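Local coordinates for DNA repair protein RAD2 (Saccharomyces cerevisiae, PDB 4Q0W) that cuts DNA as a magnesium-dependent, structure-specific endonuclease of the XPG/RAD2 family, making the incision step of nucleotide excision repair, at a contact of chain A with DNA. Residues are numbered along the deposited sequence; one frame, centred on the assembly and turned at random.

Site 1: a contact of chain A with DNA. Residues 32, 35-36, 39-40. With nucleotides of chain B; nucleotides of chain C.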
loop_
_atom_site.group_PDB
_atom_site.type_symbol
_atom_site.label_atom_id
_atom_site.label_comp_id
_atom_site.label_asym_id
_atom_site.label_seq_id
_atom_site.Cartn_x
_atom_site.Cartn_y
_atom_site.Cartn_z
ATOM N N ILE A 32 -16.273 -23.773 5.408
ATOM C CA ILE A 32 -16.323 -23.048 4.134
ATOM C C ILE A 32 -15.815 -23.856 2.931
ATOM O O ILE A 32 -15.673 -23.319 1.828
ATOM C CB ILE A 32 -15.585 -21.679 4.193
ATOM C CG1 ILE A 32 -14.083 -21.873 4.380
ATOM C CG2 ILE A 32 -16.165 -20.785 5.277
ATOM C CD1 ILE A 32 -13.262 -20.686 3.923
ATOM N N TYR A 35 -18.404 -23.939 -0.315
ATOM C CA TYR A 35 -18.427 -22.677 -1.044
ATOM C C TYR A 35 -17.112 -22.459 -1.763
ATOM O O TYR A 35 -17.081 -21.961 -2.890
ATOM C CB TYR A 35 -18.715 -21.495 -0.106
ATOM C CG TYR A 35 -19.049 -20.232 -0.867
ATOM C CD1 TYR A 35 -20.252 -20.115 -1.559
ATOM C CD2 TYR A 35 -18.156 -19.161 -0.915
ATOM C CE1 TYR A 35 -20.565 -18.961 -2.273
ATOM C CE2 TYR A 35 -18.459 -18.004 -1.626
ATOM C CZ TYR A 35 -19.665 -17.911 -2.304
ATOM O OH TYR A 35 -19.972 -16.772 -3.012
ATOM N N GLN A 36 -16.030 -22.856 -1.104
ATOM C CA GLN A 36 -14.690 -22.719 -1.648
ATOM C C GLN A 36 -14.487 -23.567 -2.908
ATOM O O GLN A 36 -13.917 -23.099 -3.895
ATOM C CB GLN A 36 -13.680 -23.110 -0.567
ATOM C CG GLN A 36 -12.234 -22.807 -0.882
ATOM C CD GLN A 36 -11.346 -22.938 0.346
ATOM O OE1 GLN A 36 -10.550 -23.872 0.454
ATOM N NE2 GLN A 36 -11.482 -21.999 1.281
ATOM N N LYS A 39 -16.328 -22.086 -5.883
ATOM C CA LYS A 39 -15.673 -20.931 -6.488
ATOM C C LYS A 39 -14.316 -21.263 -7.102
ATOM O O LYS A 39 -13.888 -20.617 -8.059
ATOM C CB LYS A 39 -15.521 -19.803 -5.457
ATOM C CG LYS A 39 -16.379 -18.573 -5.748
ATOM C CD LYS A 39 -17.871 -18.893 -5.679
ATOM C CE LYS A 39 -18.705 -17.778 -6.302
ATOM N NZ LYS A 39 -20.061 -17.687 -5.687
ATOM N N ALA A 40 -13.642 -22.271 -6.556
ATOM C CA ALA A 40 -12.290 -22.606 -6.999
ATOM C C ALA A 40 -12.263 -23.536 -8.210
ATOM O O ALA A 40 -11.241 -23.634 -8.894
ATOM C CB ALA A 40 -11.495 -23.217 -5.856
ATOM P P DT B 3 -18.771 -14.840 1.728
ATOM O "O5'" DT B 3 -18.106 -16.265 1.408
ATOM C "C5'" DT B 3 -18.150 -17.320 2.369
ATOM C "C4'" DT B 3 -16.753 -17.827 2.671
ATOM O "O4'" DT B 3 -16.164 -18.417 1.496
ATOM C "C3'" DT B 3 -15.792 -16.725 3.086
ATOM O "O3'" DT B 3 -15.692 -16.733 4.499
ATOM C "C2'" DT B 3 -14.456 -17.065 2.430
ATOM C "C1'" DT B 3 -14.759 -18.261 1.542
ATOM N N1 DT B 3 -14.308 -18.092 0.138
ATOM C C2 DT B 3 -13.168 -18.736 -0.291
ATOM O O2 DT B 3 -12.486 -19.439 0.434
ATOM N N3 DT B 3 -12.861 -18.532 -1.611
ATOM C C4 DT B 3 -13.570 -17.751 -2.509
ATOM O O4 DT B 3 -13.214 -17.615 -3.679
ATOM C C5 DT B 3 -14.748 -17.103 -1.981
ATOM C C7 DT B 3 -15.597 -16.238 -2.864
ATOM C C6 DT B 3 -15.062 -17.302 -0.699
ATOM P P DA C 16 -1.911 -21.088 -5.169
ATOM O OP1 DA C 16 -0.636 -20.912 -4.425
ATOM O OP2 DA C 16 -1.886 -21.501 -6.594
ATOM O "O5'" DA C 16 -2.849 -22.126 -4.390
ATOM C "C5'" DA C 16 -3.037 -22.012 -2.986
ATOM C "C4'" DA C 16 -4.385 -22.592 -2.605
ATOM O "O4'" DA C 16 -5.443 -21.777 -3.168
ATOM C "C3'" DA C 16 -4.656 -24.000 -3.139
ATOM O "O3'" DA C 16 -4.470 -24.964 -2.094
ATOM C "C2'" DA C 16 -6.105 -23.954 -3.657
ATOM C "C1'" DA C 16 -6.592 -22.596 -3.150
ATOM N N9 DA C 16 -7.659 -21.954 -3.918
ATOM C C8 DA C 16 -7.815 -21.904 -5.278
ATOM N N7 DA C 16 -8.883 -21.241 -5.664
ATOM C C5 DA C 16 -9.468 -20.820 -4.477
ATOM C C6 DA C 16 -10.634 -20.072 -4.195
ATOM N N6 DA C 16 -11.449 -19.588 -5.140
ATOM N N1 DA C 16 -10.929 -19.829 -2.895
ATOM C C2 DA C 16 -10.107 -20.308 -1.948
ATOM N N3 DA C 16 -8.990 -21.026 -2.094
ATOM C C4 DA C 16 -8.724 -21.253 -3.392
#
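In the N-domain of this XPG/RAD2-family nuclease, helix 33-40 and the preceding loop residue Ile32 form a hydrophobic wedge, the element on which FEN1-like nucleases stack the end of the duplex. Here it packs against the base pair of DT3 (chain B) and DA16 (chain C). The tight part lies under the paired bases. Ala40 presses its CB onto the face of the adenine, 3.4 Å from DA16 C5, while the CG methylene of Gln36 lies against DA16 C2, also at 3.4 Å. Gln36 runs out extended, with CG anti to the backbone N, and this brings its amide NE2 to the minor-groove side of the thymine. There NE2 donates to DT3 O2 at 2.9 Å; the bond is bent (147° at H) and the acceptor sits 22° out of the amide plane. Tyr35 stands on edge rather than stacking: its ring is steeply inclined to the thymine (74°), and CD2 points at the sugar oxygen DT3 O4' from 3.2 Å, with CE2 beside the C7 methyl. Contacts loosen toward the two margins. On the sugar side Ile32 offers CD1 to DT3 C1' at 3.7 Å. At the methyl side Lys39 supplies aliphatic carbon, CG lying 3.8 Å from DT3 C7; a bend at chi2 then carries its ammonium away from the base, where NZ donates to Tyr35 OH at 2.8 Å and helps fix the phenol.

Site 2: a contact of chain A with DNA. Residues 1, 6, 32, 191-193, 205. With nucleotides of chain B.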
loop_
_atom_site.group_PDB
_atom_site.type_symbol
_atom_site.label_atom_id
_atom_site.label_comp_id
_atom_site.label_asym_id
_atom_site.label_seq_id
_atom_site.Cartn_x
_atom_site.Cartn_y
_atom_site.Cartn_z
ATOM N N GLY A 1 -12.177 -14.613 10.324
ATOM C CA GLY A 1 -10.829 -14.349 10.788
ATOM C C GLY A 1 -10.612 -12.917 11.228
ATOM O O GLY A 1 -11.472 -12.052 11.040
ATOM N N TRP A 6 -2.700 -13.154 10.513
ATOM C CA TRP A 6 -1.692 -14.132 10.122
ATOM C C TRP A 6 -0.359 -13.443 9.844
ATOM O O TRP A 6 0.694 -14.046 10.020
ATOM C CB TRP A 6 -2.156 -14.964 8.925
ATOM C CG TRP A 6 -3.231 -15.952 9.292
ATOM C CD1 TRP A 6 -4.534 -15.958 8.858
ATOM C CD2 TRP A 6 -3.106 -17.066 10.186
ATOM N NE1 TRP A 6 -5.215 -17.007 9.422
ATOM C CE2 TRP A 6 -4.363 -17.708 10.239
ATOM C CE3 TRP A 6 -2.050 -17.589 10.946
ATOM C CZ2 TRP A 6 -4.592 -18.848 11.015
ATOM C CZ3 TRP A 6 -2.274 -18.715 11.716
ATOM C CH2 TRP A 6 -3.538 -19.338 11.744
ATOM N N ILE A 32 -16.273 -23.773 5.408
ATOM C CA ILE A 32 -16.323 -23.048 4.134
ATOM C C ILE A 32 -15.815 -23.856 2.931
ATOM O O ILE A 32 -15.673 -23.319 1.828
ATOM C CB ILE A 32 -15.585 -21.679 4.193
ATOM C CG1 ILE A 32 -14.083 -21.873 4.380
ATOM C CG2 ILE A 32 -16.165 -20.785 5.277
ATOM C CD1 ILE A 32 -13.262 -20.686 3.923
ATOM N N ASP A 191 -7.777 -22.679 8.602
ATOM C CA ASP A 191 -6.966 -21.547 8.199
ATOM C C ASP A 191 -7.515 -20.239 8.770
ATOM O O ASP A 191 -6.973 -19.156 8.507
ATOM C CB ASP A 191 -6.892 -21.447 6.678
ATOM C CG ASP A 191 -6.255 -22.670 6.041
ATOM O OD1 ASP A 191 -5.486 -23.378 6.730
ATOM O OD2 ASP A 191 -6.534 -22.917 4.845
ATOM N N ASP A 192 -8.592 -20.338 9.542
ATOM C CA ASP A 192 -9.292 -19.143 10.006
ATOM C C ASP A 192 -8.751 -18.679 11.360
ATOM O O ASP A 192 -8.914 -19.367 12.367
ATOM C CB ASP A 192 -10.799 -19.404 10.095
ATOM C CG ASP A 192 -11.607 -18.109 10.264
ATOM O OD1 ASP A 192 -11.287 -17.315 11.168
ATOM O OD2 ASP A 192 -12.545 -17.869 9.478
ATOM N N SER A 193 -8.130 -17.504 11.378
ATOM C CA SER A 193 -7.501 -16.979 12.597
ATOM C C SER A 193 -8.439 -16.785 13.790
ATOM O O SER A 193 -7.968 -16.658 14.919
ATOM C CB SER A 193 -6.761 -15.670 12.310
ATOM O OG SER A 193 -7.615 -14.709 11.696
ATOM N N LYS A 205 -2.317 -24.914 9.860
ATOM C CA LYS A 205 -2.724 -24.038 8.767
ATOM C C LYS A 205 -2.083 -24.495 7.446
ATOM O O LYS A 205 -0.960 -25.029 7.447
ATOM C CB LYS A 205 -2.301 -22.583 9.087
ATOM C CG LYS A 205 -2.540 -21.607 7.944
ATOM C CD LYS A 205 -2.165 -20.162 8.254
ATOM C CE LYS A 205 -2.197 -19.349 6.962
ATOM N NZ LYS A 205 -1.976 -17.883 7.176
ATOM P P DG B 4 -15.076 -15.464 5.267
ATOM O OP1 DG B 4 -15.707 -15.398 6.613
ATOM O OP2 DG B 4 -15.158 -14.297 4.347
ATOM O "O5'" DG B 4 -13.532 -15.839 5.427
ATOM C "C5'" DG B 4 -13.146 -17.009 6.117
ATOM C "C4'" DG B 4 -11.637 -17.123 6.005
ATOM O "O4'" DG B 4 -11.246 -17.306 4.616
ATOM C "C3'" DG B 4 -10.862 -15.898 6.497
ATOM O "O3'" DG B 4 -9.699 -16.382 7.170
ATOM C "C2'" DG B 4 -10.531 -15.115 5.219
ATOM C "C1'" DG B 4 -10.392 -16.239 4.192
ATOM N N9 DG B 4 -10.854 -15.909 2.845
ATOM C C8 DG B 4 -11.926 -15.122 2.478
ATOM N N7 DG B 4 -12.095 -15.045 1.183
ATOM C C5 DG B 4 -11.081 -15.827 0.654
ATOM C C6 DG B 4 -10.769 -16.116 -0.693
ATOM O O6 DG B 4 -11.352 -15.721 -1.712
ATOM N N1 DG B 4 -9.651 -16.948 -0.787
ATOM C C2 DG B 4 -8.938 -17.445 0.297
ATOM N N2 DG B 4 -7.883 -18.246 0.031
ATOM N N3 DG B 4 -9.233 -17.180 1.570
ATOM C C4 DG B 4 -10.315 -16.371 1.667
ATOM P P DA B 5 -8.503 -15.376 7.583
ATOM O OP1 DA B 5 -7.941 -15.952 8.844
ATOM O OP2 DA B 5 -8.989 -13.967 7.557
ATOM O "O5'" DA B 5 -7.456 -15.513 6.370
ATOM C "C5'" DA B 5 -6.969 -16.825 6.012
ATOM C "C4'" DA B 5 -5.925 -16.744 4.918
ATOM O "O4'" DA B 5 -6.567 -16.420 3.660
ATOM C "C3'" DA B 5 -4.827 -15.700 5.123
ATOM O "O3'" DA B 5 -3.585 -16.318 4.802
ATOM C "C2'" DA B 5 -5.199 -14.573 4.148
ATOM C "C1'" DA B 5 -5.907 -15.337 3.030
ATOM N N9 DA B 5 -6.961 -14.628 2.300
ATOM C C8 DA B 5 -8.023 -13.932 2.826
ATOM N N7 DA B 5 -8.824 -13.428 1.912
ATOM C C5 DA B 5 -8.257 -13.832 0.703
ATOM C C6 DA B 5 -8.627 -13.616 -0.644
ATOM N N6 DA B 5 -9.713 -12.916 -1.004
ATOM N N1 DA B 5 -7.839 -14.156 -1.605
ATOM C C2 DA B 5 -6.762 -14.862 -1.241
ATOM N N3 DA B 5 -6.313 -15.127 -0.011
ATOM C C4 DA B 5 -7.111 -14.576 0.925
ATOM P P DT B 6 -2.212 -15.472 4.828
ATOM O OP1 DT B 6 -1.157 -16.428 5.254
ATOM O OP2 DT B 6 -2.456 -14.219 5.590
ATOM O "O5'" DT B 6 -1.972 -15.045 3.296
ATOM C "C5'" DT B 6 -1.865 -16.016 2.253
ATOM C "C4'" DT B 6 -1.749 -15.340 0.894
ATOM O "O4'" DT B 6 -2.990 -14.682 0.519
ATOM C "C3'" DT B 6 -0.649 -14.282 0.760
ATOM O "O3'" DT B 6 0.199 -14.740 -0.299
ATOM C "C2'" DT B 6 -1.389 -12.969 0.455
ATOM C "C1'" DT B 6 -2.692 -13.474 -0.163
ATOM N N1 DT B 6 -3.922 -12.615 -0.037
ATOM C C2 DT B 6 -4.623 -12.310 -1.188
ATOM O O2 DT B 6 -4.280 -12.675 -2.299
ATOM N N3 DT B 6 -5.746 -11.551 -1.003
ATOM C C4 DT B 6 -6.235 -11.070 0.201
ATOM O O4 DT B 6 -7.262 -10.387 0.249
ATOM C C5 DT B 6 -5.460 -11.432 1.377
ATOM C C7 DT B 6 -5.900 -10.965 2.742
ATOM C C6 DT B 6 -4.355 -12.182 1.208
HETATM O O HOH W 1 -6.425 -13.733 9.628
HETATM O O HOH W 2 -14.517 -16.027 9.546
#
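Beside the metal-binding carboxylates of the XPG-type active site, Rad2 follows chain B along its sugar-phosphate backbone, from DG4 to DT6. At the 5' end Ile32 only brushes the sugar of DG4, its CD1 lying 4.0 Å from O4'. Asp192, an expected ligand of the second magnesium ion, comes next, its CG anti to the backbone N (chi1 -167°). OD2 rests 3.5 Å from DG4 C5', and water 2 links this carboxylate oxygen to DG4 OP1. An acidic group so near the DNA would probably be better tolerated with a metal ion bound. The following phosphate, that of DA5, is gripped hardest, three donors converging on OP1. The backbone N of Ser193 points almost straight at it (3.0 Å, 177° at H), and the hydroxyl OG adds a second bond from the same residue, having taken the crowded position between the backbone N and carbonyl carbon (chi1 55°). Water 1 joins OG to OP1 as well. Roughly at right angles to these, the indole of Trp6 arrives edge first, NE1 donating at 3.0 Å to DA5 OP1, which lies near the ring plane. Ser193 CB packs over one indole face; Lys205 NZ lies over the opposite face, toward the rim. Passing there, the fully extended Lys205 reaches the last phosphate, where its ammonium NZ makes a salt bridge with DT6 OP1 at 2.5 Å and a longer hydrogen bond to DA5 O3' at 3.3 Å.

Site 3: a contact of chain A with DNA. Residues 249-255, 296. With nucleotides of chain C.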
loop_
_atom_site.group_PDB
_atom_site.type_symbol
_atom_site.label_atom_id
_atom_site.label_comp_id
_atom_site.label_asym_id
_atom_site.label_seq_id
_atom_site.Cartn_x
_atom_site.Cartn_y
_atom_site.Cartn_z
ATOM N N LYS A 249 -10.495 2.678 11.562
ATOM C CA LYS A 249 -9.819 3.175 10.369
ATOM C C LYS A 249 -8.376 3.556 10.700
ATOM O O LYS A 249 -8.101 4.140 11.754
ATOM C CB LYS A 249 -10.557 4.378 9.786
ATOM C CG LYS A 249 -9.822 5.028 8.616
ATOM C CD LYS A 249 -10.578 6.212 8.041
ATOM C CE LYS A 249 -9.809 6.809 6.861
ATOM N NZ LYS A 249 -10.469 8.029 6.322
ATOM N N GLY A 250 -7.450 3.189 9.822
ATOM C CA GLY A 250 -6.057 3.541 10.017
ATOM C C GLY A 250 -5.290 2.520 10.841
ATOM O O GLY A 250 -4.060 2.570 10.889
ATOM N N MET A 251 -5.999 1.596 11.492
ATOM C CA MET A 251 -5.311 0.583 12.282
ATOM C C MET A 251 -5.001 -0.690 11.482
ATOM O O MET A 251 -5.843 -1.586 11.354
ATOM C CB MET A 251 -6.092 0.230 13.549
ATOM C CG MET A 251 -6.247 1.381 14.537
ATOM S SD MET A 251 -4.723 1.797 15.435
ATOM C CE MET A 251 -4.296 3.329 14.587
ATOM N N GLY A 252 -3.780 -0.768 10.960
ATOM C CA GLY A 252 -3.287 -1.997 10.364
ATOM C C GLY A 252 -2.470 -2.760 11.393
ATOM O O GLY A 252 -2.424 -2.358 12.558
ATOM N N PRO A 253 -1.818 -3.861 10.969
ATOM C CA PRO A 253 -1.120 -4.728 11.923
ATOM C C PRO A 253 -0.009 -4.002 12.669
ATOM O O PRO A 253 0.237 -4.331 13.833
ATOM C CB PRO A 253 -0.541 -5.846 11.039
ATOM C CG PRO A 253 -0.554 -5.290 9.631
ATOM C CD PRO A 253 -1.716 -4.352 9.582
ATOM N N VAL A 254 0.651 -3.039 12.024
ATOM C CA VAL A 254 1.740 -2.325 12.679
ATOM C C VAL A 254 1.206 -1.436 13.796
ATOM O O VAL A 254 1.652 -1.520 14.941
ATOM C CB VAL A 254 2.512 -1.428 11.703
ATOM C CG1 VAL A 254 3.615 -0.670 12.449
ATOM C CG2 VAL A 254 3.109 -2.251 10.567
ATOM N N SER A 255 0.260 -0.572 13.449
ATOM C CA SER A 255 -0.268 0.390 14.406
ATOM C C SER A 255 -1.012 -0.312 15.539
ATOM O O SER A 255 -0.959 0.132 16.688
ATOM C CB SER A 255 -1.195 1.380 13.698
ATOM O OG SER A 255 -0.619 1.840 12.491
ATOM N N LYS A 296 -3.110 11.226 14.075
ATOM C CA LYS A 296 -3.677 10.245 13.153
ATOM C C LYS A 296 -5.135 9.891 13.480
ATOM O O LYS A 296 -5.978 9.807 12.580
ATOM C CB LYS A 296 -2.824 8.976 13.142
ATOM C CG LYS A 296 -3.394 7.875 12.275
ATOM C CD LYS A 296 -2.397 6.742 12.122
ATOM C CE LYS A 296 -2.991 5.613 11.301
ATOM N NZ LYS A 296 -2.020 4.500 11.153
ATOM P P DG C 8 6.245 0.807 8.888
ATOM O OP1 DG C 8 6.475 0.952 10.349
ATOM O OP2 DG C 8 6.739 -0.368 8.129
ATOM O "O5'" DG C 8 4.675 0.893 8.581
ATOM C "C5'" DG C 8 3.969 1.997 9.105
ATOM C "C4'" DG C 8 2.596 1.998 8.488
ATOM O "O4'" DG C 8 2.693 2.376 7.094
ATOM C "C3'" DG C 8 1.885 0.647 8.554
ATOM O "O3'" DG C 8 0.783 0.879 9.413
ATOM C "C2'" DG C 8 1.541 0.324 7.093
ATOM C "C1'" DG C 8 1.695 1.671 6.396
ATOM N N9 DG C 8 2.086 1.601 4.991
ATOM C C8 DG C 8 3.137 0.930 4.405
ATOM N N7 DG C 8 3.185 1.090 3.108
ATOM C C5 DG C 8 2.108 1.926 2.824
ATOM C C6 DG C 8 1.648 2.451 1.595
ATOM O O6 DG C 8 2.131 2.275 0.471
ATOM N N1 DG C 8 0.515 3.246 1.761
ATOM C C2 DG C 8 -0.090 3.504 2.973
ATOM N N2 DG C 8 -1.174 4.300 2.969
ATOM N N3 DG C 8 0.335 3.018 4.129
ATOM C C4 DG C 8 1.427 2.240 3.974
ATOM P P DA C 9 -0.432 -0.166 9.535
ATOM O OP1 DA C 9 -1.036 0.127 10.863
ATOM O OP2 DA C 9 0.036 -1.546 9.243
ATOM O "O5'" DA C 9 -1.458 0.294 8.393
ATOM C "C5'" DA C 9 -1.928 1.639 8.392
ATOM C "C4'" DA C 9 -2.887 1.854 7.241
ATOM O "O4'" DA C 9 -2.177 1.732 5.981
ATOM C "C3'" DA C 9 -4.054 0.873 7.153
ATOM O "O3'" DA C 9 -5.204 1.670 6.959
ATOM C "C2'" DA C 9 -3.736 -0.008 5.938
ATOM C "C1'" DA C 9 -2.949 0.971 5.073
ATOM N N9 DA C 9 -1.967 0.391 4.166
ATOM C C8 DA C 9 -0.943 -0.459 4.504
ATOM N N7 DA C 9 -0.197 -0.805 3.487
ATOM C C5 DA C 9 -0.758 -0.130 2.411
ATOM C C6 DA C 9 -0.420 -0.093 1.044
ATOM N N6 DA C 9 0.621 -0.777 0.542
ATOM N N1 DA C 9 -1.188 0.672 0.226
ATOM C C2 DA C 9 -2.224 1.346 0.759
ATOM N N3 DA C 9 -2.640 1.372 2.033
ATOM C C4 DA C 9 -1.853 0.614 2.810
ATOM P P DC C 10 -6.671 1.007 6.961
ATOM O OP1 DC C 10 -7.591 2.097 7.394
ATOM O OP2 DC C 10 -6.653 -0.297 7.671
ATOM O "O5'" DC C 10 -6.937 0.699 5.419
ATOM C "C5'" DC C 10 -6.967 1.847 4.579
ATOM C "C4'" DC C 10 -7.236 1.418 3.156
ATOM O "O4'" DC C 10 -6.049 0.810 2.599
ATOM C "C3'" DC C 10 -8.372 0.407 2.994
ATOM O "O3'" DC C 10 -9.278 1.048 2.103
ATOM C "C2'" DC C 10 -7.690 -0.837 2.407
ATOM C "C1'" DC C 10 -6.447 -0.236 1.744
ATOM N N1 DC C 10 -5.219 -1.067 1.600
ATOM C C2 DC C 10 -4.653 -1.190 0.323
ATOM O O2 DC C 10 -5.215 -0.631 -0.625
ATOM N N3 DC C 10 -3.528 -1.927 0.160
ATOM C C4 DC C 10 -2.964 -2.509 1.216
ATOM N N4 DC C 10 -1.849 -3.214 0.996
ATOM C C5 DC C 10 -3.520 -2.389 2.535
ATOM C C6 DC C 10 -4.638 -1.663 2.686
#
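The loop 249-252 and the start of helix 253-263 belong to the H3TH (helix-three-turn-helix) motif of the XPG/RAD2 family, which holds duplex DNA through one strand. No base is read here: the hydrogen bonds to DA9 and DC10 of chain C all go to phosphate oxygens, so binding should depend little on sequence. Gly250 N donates to DC10 OP1 at 2.7 Å. One phosphate upstream, the N-terminus of helix 253-263 faces DA9, where its dipole would favour the negative charge. Val254 N reaches OP2 of DA9 at 3.2 Å, and Ser255 N meets OP1 of DA9 at 3.0 Å; Gly252 N adds a weak bond to that same OP1. Val254 lies alongside the backbone, with CG2 3.7 Å from DG8 C3'. Lys296 comes from helix 288-299 as a straight, extended chain and acts from the second shell, its ammonium holding the loop carbonyl of Gly250 and, weakly, Ser255 OG at the helix start. An alanine here would remove that tie and would probably leave the Gly250 turn less firmly placed for its phosphate. Lys296 NZ donates to Gly250 O at 2.8 Å, approaching from above the carbonyl plane at a C=O...N angle of 139°.

Sites 1 and 2 adjoin, their C-alpha centres about 14 Å apart, and share Ile32, which touches DT3 in one and DG4 in the next; together they follow consecutive nucleotides of chain B from the wedge at the duplex end past the active site. Site 3 lies about 21 Å from site 2 and about 30 Å from site 1, and holds chain C instead. Both strands are thus held at separated points, by the N-domain, the I-region and the H3TH element. Such spacing probably sets the duplex axis relative to the catalytic carboxylates, favouring recognition of DNA shape over sequence.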